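Local coordinates for protein AxyAgu115A (Amphibacillus xylanus NBRC 15112, PDB 6NPS) that acts as a family GH115 alpha-glucuronidase, probably removing glucuronic acid side groups from xylan in coordination with alpha-arabinofuranosidases, at residues Asp546-Leu549 and Gly550-Glu553; Glu523-Asn526 and Val527-His531; Asp504-Phe507 and Glu508-Gly512. The protein carries 3 engineered substitutions. All coordinates share one frame; numbering follows the deposited sequence.

Contact 1 (Asp546-Leu549 and Gly550-Glu553); sequences DHLL and GLAE
Leu548 O accepts the N-H of Ala552 at 2.9 Å, and with an N-H...O angle of 162° this bond is nearly straight. It is one of four consecutive i to i+4 bonds that make residues 546-553 a regular stretch of alpha-helix within helix 537-558: Gly550 N bonds to Asp546 O, Leu551 N to His547 O and Glu553 N to Leu549 O in the same way. The example illustrates how a helix brings side chains four residues apart onto one flank. His547 has CG anti to its own backbone N (chi1 171°), which turns the imidazole toward the next turn, where Leu551 crosses it obliquely. Leu551 CG sits 4.1 Å above the plane of the His547 ring, displaced toward its rim, while Leu551 CD1 approaches His547 NE2 at 3.8 Å. The leucine thus covers one face and the imidazole keeps NE2 for a hydrogen bond to Glu508 OE1 on helix 500-519, a bond that is likely to limit rotation of the ring. Leu551 also lies on Leu509 and the chain of Lys505, and Leu548 on Leu509, so both leucines are buried against that helix while His547 stays exposed. Ala552 belongs to another interface: its methyl group rests on Tyr572 and Val576 of helix 564-596, and Ala552 O receives a hydrogen bond from Tyr567 OH. Leu548 and Leu551 meet more loosely, with CD2 of Leu548 4.5 Å from CD1 of Leu551. At the far end of the segment, Glu553 CG lies 3.5 Å from Leu549 O.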
ATOM      1  N   ASP A 546     -20.629   5.969  17.624  1.00 31.87           N
ATOM      2  CA  ASP A 546     -21.768   5.092  17.872  1.00 36.03           C
ATOM      3  C   ASP A 546     -22.654   5.652  18.980  1.00 32.89           C
ATOM      4  O   ASP A 546     -23.878   5.541  18.909  1.00 36.52           O
ATOM      5  CB  ASP A 546     -21.290   3.668  18.187  1.00 49.07           C
ATOM      6  CG  ASP A 546     -20.719   2.943  16.932  1.00 73.56           C
ATOM      7  OD1 ASP A 546     -19.958   1.967  17.121  1.00 82.26           O
ATOM      8  OD2 ASP A 546     -21.005   3.340  15.763  1.00 77.32           O
ATOM      9  N   HIS A 547     -22.075   6.311  19.974  1.00 28.97           N
ATOM     10  CA  HIS A 547     -22.912   6.923  21.000  1.00 30.41           C
ATOM     11  C   HIS A 547     -23.777   8.035  20.393  1.00 31.28           C
ATOM     12  O   HIS A 547     -24.994   8.101  20.633  1.00 28.93           O
ATOM     13  CB  HIS A 547     -22.027   7.482  22.119  1.00 30.49           C
ATOM     14  CG  HIS A 547     -22.769   8.322  23.105  1.00 39.07           C
ATOM     15  ND1 HIS A 547     -23.754   7.809  23.913  1.00 40.77           N
ATOM     16  CD2 HIS A 547     -22.698   9.648  23.391  1.00 41.13           C
ATOM     17  CE1 HIS A 547     -24.258   8.777  24.656  1.00 41.65           C
ATOM     18  NE2 HIS A 547     -23.633   9.904  24.360  1.00 40.77           N
ATOM     19  N   LEU A 548     -23.164   8.910  19.585  1.00 31.06           N
ATOM     20  CA  LEU A 548     -23.904  10.034  18.979  1.00 30.24           C
ATOM     21  C   LEU A 548     -24.964   9.560  17.970  1.00 32.14           C
ATOM     22  O   LEU A 548     -26.097  10.056  17.986  1.00 32.49           O
ATOM     23  CB  LEU A 548     -22.901  11.004  18.306  1.00 27.08           C
ATOM     24  CG  LEU A 548     -21.940  11.671  19.318  1.00 27.67           C
ATOM     25  CD1 LEU A 548     -20.819  12.415  18.638  1.00 32.63           C
ATOM     26  CD2 LEU A 548     -22.689  12.571  20.308  1.00 27.12           C
ATOM     27  N   LEU A 549     -24.618   8.634  17.053  1.00 34.51           N
ATOM     28  CA  LEU A 549     -25.638   8.070  16.160  1.00 32.59           C
ATOM     29  C   LEU A 549     -26.816   7.498  16.949  1.00 35.43           C
ATOM     30  O   LEU A 549     -27.982   7.678  16.563  1.00 35.71           O
ATOM     31  CB  LEU A 549     -25.037   6.987  15.259  1.00 32.43           C
ATOM     32  CG  LEU A 549     -23.950   7.484  14.299  1.00 40.35           C
ATOM     33  CD1 LEU A 549     -23.280   6.314  13.566  1.00 43.23           C
ATOM     34  CD2 LEU A 549     -24.495   8.508  13.307  1.00 37.21           C
ATOM     35  N   GLY A 550     -26.538   6.824  18.079  1.00 36.50           N
ATOM     36  CA  GLY A 550     -27.621   6.328  18.902  1.00 33.06           C
ATOM     37  C   GLY A 550     -28.542   7.429  19.392  1.00 35.01           C
ATOM     38  O   GLY A 550     -29.769   7.272  19.377  1.00 34.73           O
ATOM     39  N   LEU A 551     -27.970   8.555  19.860  1.00 32.90           N
ATOM     40  CA  LEU A 551     -28.813   9.669  20.292  1.00 35.16           C
ATOM     41  C   LEU A 551     -29.611  10.244  19.121  1.00 29.61           C
ATOM     42  O   LEU A 551     -30.787  10.595  19.270  1.00 29.46           O
ATOM     43  CB  LEU A 551     -27.973  10.794  20.923  1.00 32.53           C
ATOM     44  CG  LEU A 551     -27.160  10.536  22.187  1.00 36.15           C
ATOM     45  CD1 LEU A 551     -26.428  11.817  22.616  1.00 36.38           C
ATOM     46  CD2 LEU A 551     -28.061   9.989  23.306  1.00 39.00           C
ATOM     47  N   ALA A 552     -28.976  10.381  17.965  1.00 29.63           N
ATOM     48  CA  ALA A 552     -29.666  10.962  16.818  1.00 31.48           C
ATOM     49  C   ALA A 552     -30.849  10.094  16.417  1.00 31.73           C
ATOM     50  O   ALA A 552     -31.904  10.612  16.045  1.00 32.76           O
ATOM     51  CB  ALA A 552     -28.700  11.117  15.633  1.00 27.92           C
ATOM     52  N   GLU A 553     -30.712   8.771  16.526  1.00 32.00           N
ATOM     53  CA  GLU A 553     -31.845   7.905  16.209  1.00 35.19           C
ATOM     54  C   GLU A 553     -32.918   7.915  17.292  1.00 33.97           C
ATOM     55  O   GLU A 553     -34.106   7.747  16.978  1.00 35.72           O
ATOM     56  CB  GLU A 553     -31.370   6.473  15.927  1.00 44.45           C
ATOM     57  CG  GLU A 553     -30.601   6.381  14.599  1.00 60.06           C
ATOM     58  CD  GLU A 553     -31.499   6.082  13.385  1.00 78.74           C
ATOM     59  OE1 GLU A 553     -32.685   6.488  13.366  1.00 83.64           O
ATOM     60  OE2 GLU A 553     -31.005   5.439  12.428  1.00 86.39           O
TER

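Contact 2 (Glu523-Asn526 and Val527-His531); sequences EAMN and VDVYH
The Tyr530 ring meets Met525 as a Met-aromatic contact at its edge: Met525 SD is 5.4 Å from the ring centroid and 83° off the ring normal. The methyl group beyond it comes in obliquely, with Met525 CE 3.8 Å from Tyr530 CD1, and a water lies at the edge in the ring plane. The Tyr957 ring meets that of Tyr530 too, planes about 55° apart. The water bridges the backbone, donating to Asn526 O at 2.8 Å and accepting from Tyr530 N at 2.9 Å. The chain between makes a type II beta turn from Asn526 to Val529, with Asp528 in the left-handed conformation expected at its third position. The amide of Asn526 folds back on the chain, and its OD1 takes the N-H of Val527 at 2.6 Å, in the carbonyl plane and on a lone pair. Replacing Asn526 with an alanine would probably leave the N-H of Val527 without this acceptor and let the turn entrance flex. Val529 CG2, anti to its carbonyl carbon, reaches across the open end of the turn to 3.7 Å from Asn526 O. Asn526 N is buried and has no partner in the model. The turn belongs to the loop joining helices 500-519 and 537-558: Asp528 forms a salt bridge with Lys592 of helix 564-596, Met525 rests on Gln582 and Trp585 of that helix, and Tyr530 leans on Thr538 and Leu541 of helix 537-558.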
ATOM      1  N   GLU A 523     -14.682  15.626   2.808  1.00 28.05           N
ATOM      2  CA  GLU A 523     -14.072  15.242   1.541  1.00 31.67           C
ATOM      3  C   GLU A 523     -12.629  14.797   1.737  1.00 32.88           C
ATOM      4  O   GLU A 523     -12.107  13.992   0.953  1.00 28.74           O
ATOM      5  CB  GLU A 523     -14.134  16.431   0.550  1.00 33.49           C
ATOM      6  CG  GLU A 523     -15.548  16.829   0.129  1.00 36.28           C
ATOM      7  CD  GLU A 523     -16.194  17.943   1.013  1.00 42.32           C
ATOM      8  OE1 GLU A 523     -15.852  18.041   2.247  1.00 38.67           O
ATOM      9  OE2 GLU A 523     -17.060  18.705   0.448  1.00 40.24           O
ATOM     10  N   ALA A 524     -11.964  15.328   2.758  1.00 26.61           N
ATOM     11  CA  ALA A 524     -10.584  14.986   3.060  1.00 31.08           C
ATOM     12  C   ALA A 524     -10.455  13.756   3.968  1.00 26.32           C
ATOM     13  O   ALA A 524      -9.340  13.347   4.264  1.00 29.34           O
ATOM     14  CB  ALA A 524      -9.889  16.175   3.754  1.00 30.86           C
ATOM     15  N   MET A 525     -11.544  13.266   4.529  1.00 26.30           N
ATOM     16  CA  MET A 525     -11.456  12.081   5.382  1.00 27.61           C
ATOM     17  C   MET A 525     -11.198  10.860   4.502  1.00 30.89           C
ATOM     18  O   MET A 525     -11.629  10.793   3.345  1.00 29.68           O
ATOM     19  CB  MET A 525     -12.741  11.951   6.200  1.00 30.81           C
ATOM     20  CG  MET A 525     -12.747  10.884   7.342  1.00 33.00           C
ATOM     21  SD  MET A 525     -11.264  10.726   8.372  1.00 34.09           S
ATOM     22  CE  MET A 525     -11.723   9.264   9.291  1.00 35.36           C
ATOM     23  N   ASN A 526     -10.372   9.939   4.994  1.00 30.52           N
ATOM     24  CA  ASN A 526      -9.984   8.822   4.162  1.00 26.55           C
ATOM     25  C   ASN A 526      -9.393   7.740   5.050  1.00 29.01           C
ATOM     26  O   ASN A 526      -9.371   7.854   6.272  1.00 27.19           O
ATOM     27  CB  ASN A 526      -8.967   9.229   3.092  1.00 26.30           C
ATOM     28  CG  ASN A 526      -9.118   8.409   1.814  1.00 33.75           C
ATOM     29  OD1 ASN A 526      -8.930   7.178   1.815  1.00 39.69           O
ATOM     30  ND2 ASN A 526      -9.523   9.074   0.722  1.00 31.29           N
ATOM     31  N   VAL A 527      -8.909   6.686   4.413  1.00 27.36           N
ATOM     32  CA  VAL A 527      -8.373   5.581   5.183  1.00 31.73           C
ATOM     33  C   VAL A 527      -6.987   5.940   5.712  1.00 32.40           C
ATOM     34  O   VAL A 527      -6.217   6.654   5.058  1.00 31.05           O
ATOM     35  CB  VAL A 527      -8.358   4.323   4.294  1.00 31.95           C
ATOM     36  CG1 VAL A 527      -7.307   4.465   3.223  1.00 35.01           C
ATOM     37  CG2 VAL A 527      -8.116   3.113   5.144  1.00 34.69           C
ATOM     38  N   ASP A 528      -6.691   5.523   6.947  1.00 36.86           N
ATOM     39  CA  ASP A 528      -5.379   5.729   7.545  1.00 42.56           C
ATOM     40  C   ASP A 528      -5.069   7.196   7.840  1.00 43.07           C
ATOM     41  O   ASP A 528      -3.912   7.552   8.055  1.00 45.01           O
ATOM     42  CB  ASP A 528      -4.264   5.129   6.671  1.00 49.64           C
ATOM     43  CG  ASP A 528      -4.361   3.594   6.565  1.00 57.56           C
ATOM     44  OD1 ASP A 528      -4.833   2.952   7.528  1.00 55.85           O
ATOM     45  OD2 ASP A 528      -3.966   3.038   5.512  1.00 63.35           O
ATOM     46  N   VAL A 529      -6.059   8.076   7.866  1.00 35.64           N
ATOM     47  CA  VAL A 529      -5.831   9.377   8.497  1.00 32.03           C
ATOM     48  C   VAL A 529      -5.620   9.172   9.987  1.00 27.31           C
ATOM     49  O   VAL A 529      -4.580   9.525  10.548  1.00 30.88           O
ATOM     50  CB  VAL A 529      -6.999  10.328   8.186  1.00 26.95           C
ATOM     51  CG1 VAL A 529      -6.904  11.605   9.018  1.00 29.90           C
ATOM     52  CG2 VAL A 529      -7.007  10.626   6.614  1.00 27.19           C
ATOM     53  N   TYR A 530      -6.586   8.543  10.632  1.00 27.77           N
ATOM     54  CA  TYR A 530      -6.418   8.031  11.987  1.00 32.36           C
ATOM     55  C   TYR A 530      -5.729   6.666  11.927  1.00 35.12           C
ATOM     56  O   TYR A 530      -5.949   5.882  11.000  1.00 32.20           O
ATOM     57  CB  TYR A 530      -7.770   7.857  12.673  1.00 26.04           C
ATOM     58  CG  TYR A 530      -8.481   9.148  12.983  1.00 30.82           C
ATOM     59  CD1 TYR A 530      -9.159   9.854  11.977  1.00 31.01           C
ATOM     60  CD2 TYR A 530      -8.484   9.667  14.296  1.00 33.58           C
ATOM     61  CE1 TYR A 530      -9.796  11.053  12.249  1.00 34.37           C
ATOM     62  CE2 TYR A 530      -9.138  10.855  14.594  1.00 33.96           C
ATOM     63  CZ  TYR A 530      -9.796  11.534  13.563  1.00 33.71           C
ATOM     64  OH  TYR A 530     -10.444  12.718  13.812  1.00 33.36           O
ATOM     65  N   HIS A 531      -4.879   6.384  12.904  1.00 31.46           N
ATOM     66  CA  HIS A 531      -4.192   5.106  12.844  1.00 30.60           C
ATOM     67  C   HIS A 531      -5.173   3.996  13.206  1.00 26.29           C
ATOM     68  O   HIS A 531      -5.985   4.161  14.114  1.00 29.21           O
ATOM     69  CB  HIS A 531      -2.992   5.084  13.789  1.00 34.71           C
ATOM     70  CG  HIS A 531      -2.025   3.992  13.465  1.00 37.34           C
ATOM     71  ND1 HIS A 531      -2.177   2.717  13.952  1.00 33.56           N
ATOM     72  CD2 HIS A 531      -0.963   3.954  12.625  1.00 38.95           C
ATOM     73  CE1 HIS A 531      -1.223   1.942  13.460  1.00 34.82           C
ATOM     74  NE2 HIS A 531      -0.469   2.669  12.657  1.00 35.99           N
TER
HETATM   75  O   HOH W   1      -8.694   7.420   8.953  1.00 31.24           O

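Contact 3 (Asp504-Phe507 and Glu508-Gly512); sequences DKVF and ELLNG
Helix 500-519 shows in two turns how one alpha-helix can present different chemistry on each flank, with Phe507 and Asn511 on one and Val506 and Leu510 on another. The backbone ladder is regular: Glu508 N bonds to Asp504 O, Leu509 N to Lys505 O, Leu510 N to Val506 O and Asn511 N to Phe507 O, each at i to i+4 spacing. A CH-pi interaction joins the first pair: Asn511 CB lies over one face of the Phe507 ring, offset toward the rim, 4.2 Å from its centroid and 18° off the normal. Both side chains have CG anti to their backbone N (chi1 175° for Phe507), a shared setting that sends them the same way, and the amide follows the ring with its plane only 20° from it. On this side Asn511 CG comes within 3.9 Å of Phe507 CZ. Val506 and Leu510 also lie side by side, CG1 of the valine 4.0 Å from CD1 of the leucine. One turn apart, Asp504 OD2 stands 4.1 Å from Glu508 OE2; this proximity of like charges would probably raise the proton affinity of one of them, though Glu508 OE1 is hydrogen-bonded to His547 NE2 of helix 537-558, which may offset this. Lys505 NZ reaches the same helix through a salt bridge to Glu554. Val506 and Leu509 face Val571 of helix 564-596, while on helix 482-494 Lys487 makes a cation-pi contact with the Phe507 ring, Leu510 touches Trp489 and Val506 meets Ile490.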
ATOM      1  N   ASP A 504     -30.573  18.429  25.914  1.00 39.36           N
ATOM      2  CA  ASP A 504     -29.153  18.218  26.157  1.00 43.01           C
ATOM      3  C   ASP A 504     -28.604  17.147  25.234  1.00 32.75           C
ATOM      4  O   ASP A 504     -27.410  17.139  24.937  1.00 33.15           O
ATOM      5  CB  ASP A 504     -28.848  17.863  27.606  1.00 57.11           C
ATOM      6  CG  ASP A 504     -27.343  18.006  27.927  1.00 79.84           C
ATOM      7  OD1 ASP A 504     -26.896  19.127  28.283  1.00 85.57           O
ATOM      8  OD2 ASP A 504     -26.597  17.011  27.800  1.00 86.38           O
ATOM      9  N   LYS A 505     -29.443  16.228  24.770  1.00 29.94           N
ATOM     10  CA  LYS A 505     -28.969  15.290  23.769  1.00 30.44           C
ATOM     11  C   LYS A 505     -28.695  16.012  22.449  1.00 28.50           C
ATOM     12  O   LYS A 505     -27.682  15.736  21.791  1.00 31.01           O
ATOM     13  CB  LYS A 505     -29.981  14.161  23.600  1.00 34.01           C
ATOM     14  CG  LYS A 505     -29.987  13.191  24.813  1.00 36.63           C
ATOM     15  CD  LYS A 505     -31.081  12.142  24.683  1.00 41.31           C
ATOM     16  CE  LYS A 505     -31.021  11.208  25.895  1.00 47.19           C
ATOM     17  NZ  LYS A 505     -32.009  10.130  25.743  1.00 52.72           N
ATOM     18  N   VAL A 506     -29.569  16.954  22.061  1.00 32.54           N
ATOM     19  CA  VAL A 506     -29.294  17.763  20.863  1.00 30.13           C
ATOM     20  C   VAL A 506     -27.966  18.492  21.013  1.00 31.16           C
ATOM     21  O   VAL A 506     -27.173  18.568  20.071  1.00 30.50           O
ATOM     22  CB  VAL A 506     -30.438  18.751  20.588  1.00 33.90           C
ATOM     23  CG1 VAL A 506     -30.040  19.705  19.411  1.00 28.78           C
ATOM     24  CG2 VAL A 506     -31.721  17.973  20.273  1.00 36.69           C
ATOM     25  N   PHE A 507     -27.681  19.014  22.209  1.00 27.06           N
ATOM     26  CA  PHE A 507     -26.390  19.668  22.416  1.00 27.61           C
ATOM     27  C   PHE A 507     -25.227  18.695  22.196  1.00 32.47           C
ATOM     28  O   PHE A 507     -24.247  19.037  21.521  1.00 34.35           O
ATOM     29  CB  PHE A 507     -26.317  20.280  23.817  1.00 32.91           C
ATOM     30  CG  PHE A 507     -24.963  20.853  24.120  1.00 40.52           C
ATOM     31  CD1 PHE A 507     -24.565  22.062  23.551  1.00 40.76           C
ATOM     32  CD2 PHE A 507     -24.048  20.149  24.883  1.00 40.10           C
ATOM     33  CE1 PHE A 507     -23.302  22.574  23.780  1.00 44.25           C
ATOM     34  CE2 PHE A 507     -22.784  20.650  25.123  1.00 49.55           C
ATOM     35  CZ  PHE A 507     -22.406  21.879  24.559  1.00 51.05           C
ATOM     36  N   GLU A 508     -25.310  17.471  22.754  1.00 29.54           N
ATOM     37  CA  GLU A 508     -24.272  16.475  22.477  1.00 31.49           C
ATOM     38  C   GLU A 508     -24.073  16.252  20.982  1.00 31.31           C
ATOM     39  O   GLU A 508     -22.940  16.045  20.540  1.00 31.71           O
ATOM     40  CB  GLU A 508     -24.611  15.137  23.125  1.00 38.48           C
ATOM     41  CG  GLU A 508     -24.596  15.136  24.648  1.00 47.92           C
ATOM     42  CD  GLU A 508     -24.826  13.726  25.212  1.00 65.21           C
ATOM     43  OE1 GLU A 508     -23.982  12.824  24.973  1.00 71.08           O
ATOM     44  OE2 GLU A 508     -25.860  13.518  25.885  1.00 69.43           O
ATOM     45  N   LEU A 509     -25.171  16.190  20.204  1.00 28.51           N
ATOM     46  CA  LEU A 509     -25.077  15.914  18.768  1.00 32.49           C
ATOM     47  C   LEU A 509     -24.373  17.052  18.039  1.00 30.83           C
ATOM     48  O   LEU A 509     -23.480  16.816  17.218  1.00 30.95           O
ATOM     49  CB  LEU A 509     -26.476  15.719  18.148  1.00 28.93           C
ATOM     50  CG  LEU A 509     -27.201  14.465  18.621  1.00 31.25           C
ATOM     51  CD1 LEU A 509     -28.595  14.372  18.043  1.00 32.64           C
ATOM     52  CD2 LEU A 509     -26.378  13.224  18.238  1.00 31.19           C
ATOM     53  N   LEU A 510     -24.796  18.303  18.305  1.00 31.58           N
ATOM     54  CA  LEU A 510     -24.280  19.441  17.533  1.00 33.41           C
ATOM     55  C   LEU A 510     -22.829  19.711  17.892  1.00 32.54           C
ATOM     56  O   LEU A 510     -21.974  19.885  17.007  1.00 29.86           O
ATOM     57  CB  LEU A 510     -25.112  20.712  17.799  1.00 31.02           C
ATOM     58  CG  LEU A 510     -26.580  20.665  17.421  1.00 30.74           C
ATOM     59  CD1 LEU A 510     -27.246  22.043  17.672  1.00 29.22           C
ATOM     60  CD2 LEU A 510     -26.648  20.293  15.964  1.00 31.99           C
ATOM     61  N   ASN A 511     -22.547  19.762  19.193  1.00 33.72           N
ATOM     62  CA  ASN A 511     -21.184  19.936  19.667  1.00 37.40           C
ATOM     63  C   ASN A 511     -20.323  18.757  19.257  1.00 40.93           C
ATOM     64  O   ASN A 511     -19.169  18.930  18.839  1.00 39.71           O
ATOM     65  CB  ASN A 511     -21.187  20.090  21.182  1.00 48.93           C
ATOM     66  CG  ASN A 511     -19.942  20.761  21.685  1.00 61.67           C
ATOM     67  OD1 ASN A 511     -19.785  21.974  21.545  1.00 62.74           O
ATOM     68  ND2 ASN A 511     -19.034  19.980  22.257  1.00 64.29           N
ATOM     69  N   GLY A 512     -20.876  17.548  19.362  1.00 38.90           N
ATOM     70  CA  GLY A 512     -20.239  16.325  18.931  1.00 35.98           C
ATOM     71  C   GLY A 512     -19.852  16.262  17.473  1.00 31.72           C
ATOM     72  O   GLY A 512     -18.669  16.072  17.165  1.00 33.23           O
TER

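Contacts 1 and 3 are helical turns on helices 537-558 and 500-519 that touch, their centres about 10 Å apart, and all three contacts lean on helix 564-596. Each helical contact has a buried leucine-rich flank and a more polar one, and the His547-Glu508 bond ties the two helices together. Contact 2 differs: it lies in the loop between those helices, its nearest atoms about 11 Å from contact 1 and about 9 Å from contact 3. Where the helices rely on repeated backbone bonds, the loop depends on the side-chain carbonyl of an asparagine, a bridging water and a Met-aromatic contact. All three are partly buried, but exposed residues occur only in contact 1.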